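Side-chain contact in probable exosome complex exonuclease 2 (Archaeoglobus fulgidus, PDB 3M7N), which is an RNase PH-family subunit of the archaeal exosome, probably non-catalytic, that is thought to help structure the RNA-degrading active site of its Rrp41 partner: residues H[88-93]-H[200-205]. Sequence-based numbering, arbitrary orientation.
Sequences LASPTF and PSREEM
S90 OG, 3.7 Å from R202 NH2 but not bonded to it, is held by its own loop: T92 N donates to S90 OG at 2.9 Å, closing an ST turn inside the type I turn from S90 to F93. No hydrogen bond crosses to the arginine, so the meeting is one of van der Waals contact. R202 reaches over with CG anti to the backbone N (chi1 174°) and its chain extended as far as NE. P91 comes to the edge of the guanidinium, CG in its plane and CD near it, with P91 CD 3.2 Å from R202 NH1, while S90 CB approaches R202 NH2 obliquely at 3.6 Å. The strongest polar partner lies outside this pairing: R202 NH2 donates to the backbone carbonyl oxygen of D144. With an alanine here, that carbonyl would probably lose this donor and a gap is likely to open beside S90 and P91. At the arginine's root, S201 and E204 form a capping box, S201 OG accepting from E204 N at 3.2 Å and S201 N donating to E204 OE2 at 2.8 Å. R38 of the neighbouring exonuclease 1 subunit brings a like charge close to R202 NE. The contact thus bridges the two exoribonuclease family regions of the RNase PH-type subunit, joining the loop between strand 78-84 and helix 100-115 to the short helix 202-205, which follows strand 195-198.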
loop_
_atom_site.group_PDB
_atom_site.type_symbol
_atom_site.label_atom_id
_atom_site.label_comp_id
_atom_site.label_asym_id
_atom_site.label_seq_id
_atom_site.Cartn_x
_atom_site.Cartn_y
_atom_site.Cartn_z
ATOM N N LEU H 88 16.015 4.779 12.429
ATOM C CA LEU H 88 17.000 5.203 13.429
ATOM C C LEU H 88 18.443 5.023 12.954
ATOM O O LEU H 88 19.262 5.919 13.089
ATOM C CB LEU H 88 16.793 4.391 14.704
ATOM C CG LEU H 88 17.807 4.646 15.807
ATOM C CD1 LEU H 88 17.062 5.086 17.072
ATOM C CD2 LEU H 88 18.619 3.408 16.052
ATOM N N ALA H 89 18.756 3.837 12.445
ATOM C CA ALA H 89 20.000 3.619 11.704
ATOM C C ALA H 89 19.776 4.019 10.239
ATOM O O ALA H 89 18.842 3.512 9.598
ATOM C CB ALA H 89 20.404 2.153 11.789
ATOM N N SER H 90 20.604 4.922 9.707
ATOM C CA SER H 90 20.495 5.319 8.285
ATOM C C SER H 90 19.218 6.094 7.837
ATOM O O SER H 90 18.074 5.676 8.094
ATOM C CB SER H 90 20.686 4.092 7.383
ATOM O OG SER H 90 20.390 4.398 6.030
ATOM N N PRO H 91 19.423 7.216 7.120
ATOM C CA PRO H 91 18.322 8.002 6.535
ATOM C C PRO H 91 17.647 7.242 5.392
ATOM O O PRO H 91 16.590 7.643 4.903
ATOM C CB PRO H 91 19.038 9.240 5.984
ATOM C CG PRO H 91 20.442 8.764 5.704
ATOM C CD PRO H 91 20.752 7.766 6.778
ATOM N N THR H 92 18.276 6.142 4.988
ATOM C CA THR H 92 17.845 5.314 3.868
ATOM C C THR H 92 16.826 4.265 4.294
ATOM O O THR H 92 16.012 3.813 3.488
ATOM C CB THR H 92 19.070 4.603 3.236
ATOM O OG1 THR H 92 19.619 5.425 2.195
ATOM C CG2 THR H 92 18.695 3.224 2.679
ATOM N N PHE H 93 16.889 3.874 5.564
ATOM C CA PHE H 93 15.979 2.867 6.108
ATOM C C PHE H 93 14.584 3.470 6.310
ATOM O O PHE H 93 14.434 4.539 6.912
ATOM C CB PHE H 93 16.525 2.261 7.418
ATOM C CG PHE H 93 17.838 1.505 7.253
ATOM C CD1 PHE H 93 18.558 1.077 8.371
ATOM C CD2 PHE H 93 18.345 1.213 5.985
ATOM C CE1 PHE H 93 19.770 0.377 8.229
ATOM C CE2 PHE H 93 19.558 0.517 5.829
ATOM C CZ PHE H 93 20.267 0.094 6.954
ATOM N N PRO H 200 33.489 -3.579 3.872
ATOM C CA PRO H 200 33.312 -2.264 3.245
ATOM C C PRO H 200 32.631 -1.251 4.184
ATOM O O PRO H 200 31.660 -1.573 4.881
ATOM C CB PRO H 200 32.399 -2.578 2.057
ATOM C CG PRO H 200 31.604 -3.759 2.531
ATOM C CD PRO H 200 32.597 -4.596 3.292
ATOM N N SER H 201 33.155 -0.036 4.214
ATOM C CA SER H 201 32.484 1.043 4.904
ATOM C C SER H 201 31.270 1.487 4.057
ATOM O O SER H 201 31.122 1.087 2.895
ATOM C CB SER H 201 33.447 2.217 5.139
ATOM O OG SER H 201 33.799 2.875 3.931
ATOM N N ARG H 202 30.408 2.312 4.644
ATOM C CA ARG H 202 29.281 2.870 3.908
ATOM C C ARG H 202 29.786 3.702 2.728
ATOM O O ARG H 202 29.255 3.616 1.619
ATOM C CB ARG H 202 28.362 3.663 4.849
ATOM C CG ARG H 202 27.220 4.430 4.188
ATOM C CD ARG H 202 26.035 4.576 5.155
ATOM N NE ARG H 202 25.151 5.692 4.804
ATOM C CZ ARG H 202 24.142 6.141 5.558
ATOM N NH1 ARG H 202 23.424 7.173 5.143
ATOM N NH2 ARG H 202 23.851 5.578 6.725
ATOM N N GLU H 203 30.843 4.469 2.949
ATOM C CA GLU H 203 31.401 5.274 1.878
ATOM C C GLU H 203 31.824 4.393 0.715
ATOM O O GLU H 203 31.590 4.724 -0.444
ATOM C CB GLU H 203 32.590 6.067 2.382
ATOM C CG GLU H 203 32.223 7.071 3.442
ATOM C CD GLU H 203 33.004 8.347 3.305
ATOM O OE1 GLU H 203 32.414 9.422 3.521
ATOM O OE2 GLU H 203 34.202 8.284 2.965
ATOM N N GLU H 204 32.424 3.250 1.027
ATOM C CA GLU H 204 32.829 2.329 -0.018
ATOM C C GLU H 204 31.618 1.740 -0.727
ATOM O O GLU H 204 31.675 1.488 -1.925
ATOM C CB GLU H 204 33.773 1.237 0.517
ATOM C CG GLU H 204 35.165 1.771 0.874
ATOM C CD GLU H 204 35.985 0.800 1.727
ATOM O OE1 GLU H 204 37.238 0.807 1.616
ATOM O OE2 GLU H 204 35.372 0.037 2.500
ATOM N N MET H 205 30.523 1.535 -0.001
ATOM C CA MET H 205 29.328 0.966 -0.611
ATOM C C MET H 205 28.741 1.906 -1.679
ATOM O O MET H 205 27.918 1.498 -2.471
ATOM C CB MET H 205 28.270 0.639 0.444
ATOM C CG MET H 205 28.638 -0.510 1.400
ATOM S SD MET H 205 29.041 -2.084 0.609
ATOM C CE MET H 205 27.519 -2.410 -0.293
#